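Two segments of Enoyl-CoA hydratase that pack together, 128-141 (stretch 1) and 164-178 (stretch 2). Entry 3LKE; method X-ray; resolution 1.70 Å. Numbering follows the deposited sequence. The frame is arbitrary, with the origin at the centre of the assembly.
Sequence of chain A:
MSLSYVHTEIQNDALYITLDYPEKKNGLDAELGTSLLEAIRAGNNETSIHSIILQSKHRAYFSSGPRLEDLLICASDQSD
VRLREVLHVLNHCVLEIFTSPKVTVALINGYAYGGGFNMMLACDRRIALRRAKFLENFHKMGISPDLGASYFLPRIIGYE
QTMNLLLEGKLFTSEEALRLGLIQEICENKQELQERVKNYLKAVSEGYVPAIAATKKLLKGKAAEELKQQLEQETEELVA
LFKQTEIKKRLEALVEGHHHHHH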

# COMPACT_ATOMS: atom_id res chain seq x y z
N ALA A 128 7.08 14.46 15.95
CA ALA A 128 8.37 15.15 15.99
C ALA A 128 8.23 16.62 16.39
O ALA A 128 7.22 17.26 16.09
CB ALA A 128 9.06 15.06 14.62
N LEU A 129 9.26 17.15 17.03
CA LEU A 129 9.37 18.60 17.15
C LEU A 129 9.72 19.18 15.77
O LEU A 129 10.37 18.51 14.97
CB LEU A 129 10.43 18.99 18.19
CG LEU A 129 10.07 18.70 19.65
CD1 LEU A 129 11.19 19.18 20.59
CD2 LEU A 129 8.75 19.38 20.01
N ARG A 130 9.27 20.40 15.50
CA ARG A 130 9.58 21.07 14.24
C ARG A 130 11.07 21.04 13.89
O ARG A 130 11.44 20.92 12.71
CB ARG A 130 9.09 22.53 14.29
CG ARG A 130 9.47 23.37 13.08
CD ARG A 130 8.51 23.15 11.92
NE ARG A 130 7.12 23.27 12.36
CZ ARG A 130 6.07 22.98 11.61
NH1 ARG A 130 6.24 22.55 10.37
NH2 ARG A 130 4.85 23.11 12.10
N ARG A 131 11.93 21.13 14.90
CA ARG A 131 13.36 21.26 14.65
C ARG A 131 14.05 19.93 14.36
O ARG A 131 15.23 19.91 14.02
CB ARG A 131 14.06 21.96 15.82
CG ARG A 131 13.93 21.24 17.14
CD ARG A 131 14.68 21.97 18.24
NE ARG A 131 14.46 21.33 19.53
CZ ARG A 131 15.22 20.35 20.02
NH1 ARG A 131 16.26 19.92 19.32
NH2 ARG A 131 14.94 19.82 21.20
N ALA A 132 13.32 18.83 14.50
CA ALA A 132 13.88 17.51 14.20
C ALA A 132 14.39 17.43 12.76
O ALA A 132 13.75 17.92 11.84
CB ALA A 132 12.84 16.43 14.45
N LYS A 133 15.55 16.80 12.59
CA LYS A 133 16.13 16.56 11.28
C LYS A 133 16.37 15.06 11.12
O LYS A 133 16.55 14.36 12.11
CB LYS A 133 17.45 17.31 11.11
CG LYS A 133 17.31 18.82 10.90
CD LYS A 133 16.83 19.14 9.50
CE LYS A 133 16.94 20.63 9.18
NZ LYS A 133 16.08 21.46 10.08
N PHE A 134 16.39 14.60 9.87
CA PHE A 134 16.40 13.18 9.55
C PHE A 134 17.39 12.90 8.43
O PHE A 134 17.64 13.77 7.60
CB PHE A 134 14.99 12.76 9.09
CG PHE A 134 13.92 13.03 10.11
CD1 PHE A 134 13.57 12.06 11.03
CD2 PHE A 134 13.28 14.26 10.15
CE1 PHE A 134 12.58 12.29 11.97
CE2 PHE A 134 12.29 14.50 11.09
CZ PHE A 134 11.95 13.51 12.00
N LEU A 135 17.94 11.70 8.41
CA LEU A 135 18.93 11.31 7.41
C LEU A 135 18.91 9.81 7.15
O LEU A 135 18.84 9.01 8.08
CB LEU A 135 20.33 11.75 7.88
CG LEU A 135 21.52 11.46 6.95
CD1 LEU A 135 21.39 12.24 5.65
CD2 LEU A 135 22.84 11.79 7.66
N GLU A 136 18.96 9.43 5.87
CA GLU A 136 19.12 8.04 5.46
C GLU A 136 20.33 8.01 4.54
O GLU A 136 20.25 8.46 3.40
CB GLU A 136 17.88 7.57 4.69
CG GLU A 136 16.59 7.81 5.44
CD GLU A 136 16.35 6.80 6.53
OE1 GLU A 136 17.20 5.89 6.70
OE2 GLU A 136 15.31 6.89 7.21
N ASN A 137 21.46 7.52 5.04
CA ASN A 137 22.71 7.73 4.34
C ASN A 137 23.35 6.46 3.82
O ASN A 137 24.55 6.43 3.54
CB ASN A 137 23.69 8.48 5.24
CG ASN A 137 24.70 9.28 4.45
OD1 ASN A 137 24.40 9.80 3.37
ND2 ASN A 137 25.91 9.42 5.00
N PHE A 138 22.55 5.41 3.68
CA PHE A 138 23.05 4.10 3.26
C PHE A 138 23.76 4.15 1.90
O PHE A 138 24.75 3.45 1.71
CB PHE A 138 21.91 3.09 3.18
CG PHE A 138 21.12 2.93 4.45
CD1 PHE A 138 21.62 2.17 5.50
CD2 PHE A 138 19.87 3.51 4.58
CE1 PHE A 138 20.89 2.01 6.66
CE2 PHE A 138 19.14 3.37 5.76
CZ PHE A 138 19.65 2.61 6.79
N HIS A 139 23.24 4.95 0.98
CA HIS A 139 23.75 4.97 -0.41
C HIS A 139 25.23 5.38 -0.45
O HIS A 139 26.06 4.71 -1.06
CB HIS A 139 22.91 5.92 -1.27
CG HIS A 139 23.28 5.93 -2.72
ND1 HIS A 139 23.04 4.86 -3.56
CD2 HIS A 139 23.82 6.90 -3.50
CE1 HIS A 139 23.44 5.16 -4.79
NE2 HIS A 139 23.92 6.39 -4.78
N LYS A 140 25.55 6.48 0.21
CA LYS A 140 26.93 6.96 0.24
C LYS A 140 27.82 6.04 1.08
O LYS A 140 29.01 5.91 0.80
CB LYS A 140 27.00 8.40 0.75
CG LYS A 140 26.31 9.41 -0.17
CD LYS A 140 26.34 10.82 0.42
CE LYS A 140 25.64 11.82 -0.50
NZ LYS A 140 24.17 11.55 -0.62
N MET A 141 27.23 5.39 2.09
CA MET A 141 27.99 4.48 2.96
C MET A 141 28.33 3.17 2.22
O MET A 141 29.26 2.45 2.59
CB MET A 141 27.22 4.18 4.26
CG MET A 141 26.83 5.41 5.12
SD MET A 141 25.63 5.04 6.45
CE MET A 141 26.64 3.99 7.46
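Stretch 2, residues 164-178: NLLLEGKLFTSEEAL

Two segments distant in sequence can be joined by very little regular sheet, provided that side chains and water carry on where the backbone pairing stops. This pair from an enoyl-CoA hydratase is a compact example. Stretch 2 runs antiparallel to stretch 1: Lys133 lies across from Thr173 (CA to CA 5.0 Å), Phe134 from Phe172 (CA to CA 5.2 Å), Leu135 from Leu171 (CA to CA 4.8 Å) and Asn137 from Gly169 (CA to CA 5.0 Å). Stretch 1 leaves a strand at Leu129 through a type I turn to Ala132, extends through Leu135 and enters a helix at Phe138. Stretch 2 leaves a helix at Glu168, passes through an extended segment and starts a second helix at Ser174. Because the chains are antiparallel, the helix of stretch 1 meets the first helix of stretch 2, with His139 close to Leu166 (CA to CA 5.9 Å), and the second helix of stretch 2 begins beside the turn of stretch 1, with Ala132 close to Ser174 (CA to CA 5.7 Å).

The pairing centres on one residue couple. Phe134 N donates to Phe172 O at 3.0 Å, and Phe172 N donates to Phe134 O at 2.8 Å, the latter nearly straight. Beyond this couple, water takes over. Water 2 donates to Lys170 O and accepts from Glu136 N, both at 2.7 Å, while water 3 links Glu136 O (2.8 Å) and His139 N (2.9 Å) to Leu166 O (2.6 Å). At the other end, water 1 accepts from Ser174 N (3.2 Å) and donates to Ala132 O (2.7 Å). Gly169 makes the chain's exit from its helix with positive phi, a conformation that favours glycine. Its CA approaches Glu136 O to 3.5 Å, and a CB here would clash with Lys140 NZ. Lys140 NZ makes a weak hydrogen bond to Glu168 O at 3.2 Å.

The side chains of Phe134 and Phe172 share one face of the small sheet. Their planes are near parallel, 22° apart, but the rings are slid so that they barely overlap; instead, Phe134 CB sits over the Phe172 ring, 3.6 Å from its centroid. The Phe134 ring in turn receives Ala177 CB over one face, 4.1 Å from the centroid, which ties the strand to the second helix. Glu136 contributes its aliphatic part, with CG 4.2 Å from Phe172 CE1 and CB 3.8 Å from Leu166 CD2. Leu166 CD2 also meets the edge of the Phe138 ring, 3.7 Å from Phe138 CD2, and Leu167 CD2 covers a face of the His139 ring at 3.9 Å from its centroid.

Polar contacts fasten the other end. Ser174 OG donates to Arg130 O at 2.7 Å, and Arg130 NH1 forms a salt bridge with Glu175 OE2 at 2.6 Å. Thr173 caps the helix that carries these partners, its OG1 accepting from Glu176 N at 3.1 Å.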

# COMPACT_ATOMS: atom_id res chain seq x y z
N ASN A 164 14.34 6.94 -4.29
CA ASN A 164 14.77 8.32 -4.46
C ASN A 164 15.32 8.95 -3.18
O ASN A 164 16.27 9.73 -3.23
CB ASN A 164 13.66 9.19 -5.03
CG ASN A 164 14.20 10.40 -5.75
OD1 ASN A 164 13.95 11.54 -5.35
ND2 ASN A 164 14.96 10.16 -6.82
N LEU A 165 14.70 8.62 -2.05
CA LEU A 165 15.14 9.12 -0.76
C LEU A 165 16.56 8.64 -0.50
O LEU A 165 17.42 9.40 -0.06
CB LEU A 165 14.21 8.63 0.36
CG LEU A 165 14.54 9.19 1.75
CD1 LEU A 165 14.22 10.66 1.77
CD2 LEU A 165 13.79 8.44 2.84
N LEU A 166 16.80 7.36 -0.78
CA LEU A 166 18.11 6.78 -0.53
C LEU A 166 19.16 7.33 -1.49
O LEU A 166 20.31 7.58 -1.10
CB LEU A 166 18.07 5.24 -0.59
CG LEU A 166 17.23 4.58 0.51
CD1 LEU A 166 17.13 3.06 0.33
CD2 LEU A 166 17.78 4.92 1.90
N LEU A 167 18.77 7.55 -2.74
CA LEU A 167 19.69 8.10 -3.73
C LEU A 167 20.12 9.52 -3.36
O LEU A 167 21.27 9.90 -3.58
CB LEU A 167 19.06 8.13 -5.12
CG LEU A 167 18.92 6.84 -5.91
CD1 LEU A 167 18.37 7.16 -7.29
CD2 LEU A 167 20.25 6.09 -6.02
N GLU A 168 19.20 10.30 -2.81
CA GLU A 168 19.50 11.68 -2.48
C GLU A 168 20.34 11.83 -1.22
O GLU A 168 21.22 12.70 -1.15
CB GLU A 168 18.23 12.51 -2.41
CG GLU A 168 17.53 12.58 -3.74
CD GLU A 168 16.39 13.57 -3.76
OE1 GLU A 168 16.01 14.04 -2.67
OE2 GLU A 168 15.89 13.86 -4.86
N GLY A 169 20.07 10.99 -0.22
CA GLY A 169 20.83 10.98 1.02
C GLY A 169 21.00 12.35 1.65
O GLY A 169 22.07 12.68 2.16
N LYS A 170 19.94 13.14 1.63
CA LYS A 170 20.01 14.49 2.17
C LYS A 170 19.41 14.57 3.57
O LYS A 170 18.47 13.85 3.88
CB LYS A 170 19.27 15.46 1.25
CG LYS A 170 19.86 15.56 -0.14
CD LYS A 170 19.24 16.70 -0.94
CE LYS A 170 17.76 16.45 -1.24
NZ LYS A 170 16.91 16.62 -0.03
N LEU A 171 19.97 15.43 4.40
CA LEU A 171 19.31 15.78 5.66
C LEU A 171 17.96 16.38 5.30
O LEU A 171 17.89 17.32 4.50
CB LEU A 171 20.14 16.79 6.44
CG LEU A 171 21.08 16.25 7.51
CD1 LEU A 171 22.16 17.27 7.84
CD2 LEU A 171 20.30 15.85 8.77
N PHE A 172 16.88 15.84 5.84
CA PHE A 172 15.57 16.38 5.52
C PHE A 172 14.79 16.80 6.76
O PHE A 172 15.05 16.33 7.86
CB PHE A 172 14.76 15.46 4.59
CG PHE A 172 14.49 14.08 5.14
CD1 PHE A 172 15.40 13.05 4.95
CD2 PHE A 172 13.29 13.79 5.78
CE1 PHE A 172 15.15 11.77 5.43
CE2 PHE A 172 13.02 12.51 6.26
CZ PHE A 172 13.96 11.50 6.08
N THR A 173 13.82 17.68 6.55
CA THR A 173 13.14 18.34 7.65
C THR A 173 11.97 17.53 8.16
O THR A 173 11.50 16.60 7.51
CB THR A 173 12.56 19.69 7.19
OG1 THR A 173 11.60 19.46 6.16
CG2 THR A 173 13.66 20.59 6.66
N SER A 174 11.47 17.94 9.33
CA SER A 174 10.25 17.38 9.87
C SER A 174 9.09 17.57 8.89
O SER A 174 8.24 16.70 8.75
CB SER A 174 9.93 18.05 11.22
OG SER A 174 9.89 19.46 11.07
N GLU A 175 9.06 18.71 8.22
CA GLU A 175 7.99 18.96 7.25
C GLU A 175 8.02 17.89 6.16
O GLU A 175 6.97 17.36 5.76
CB GLU A 175 8.11 20.35 6.63
CG GLU A 175 7.32 21.42 7.36
CD GLU A 175 5.82 21.16 7.34
OE1 GLU A 175 5.29 20.84 6.25
OE2 GLU A 175 5.17 21.28 8.40
N GLU A 176 9.22 17.58 5.67
CA GLU A 176 9.38 16.56 4.63
C GLU A 176 9.02 15.18 5.18
O GLU A 176 8.36 14.39 4.50
CB GLU A 176 10.80 16.56 4.05
CG GLU A 176 11.06 15.49 2.97
CD GLU A 176 10.31 15.74 1.66
OE1 GLU A 176 9.54 16.73 1.57
OE2 GLU A 176 10.49 14.93 0.72
N ALA A 177 9.44 14.90 6.41
CA ALA A 177 9.13 13.61 7.02
C ALA A 177 7.62 13.45 7.17
O ALA A 177 7.07 12.37 6.94
CB ALA A 177 9.85 13.46 8.38
N LEU A 178 6.95 14.54 7.53
CA LEU A 178 5.49 14.55 7.62
C LEU A 178 4.82 14.29 6.27
O LEU A 178 3.90 13.49 6.16
CB LEU A 178 5.02 15.89 8.19
CG LEU A 178 3.52 16.06 8.39
CD1 LEU A 178 3.03 15.07 9.44
CD2 LEU A 178 3.20 17.50 8.81
O HOH W 1 13.38 20.27 10.48
O HOH W 2 18.17 11.17 3.90
O HOH W 3 21.26 7.01 1.25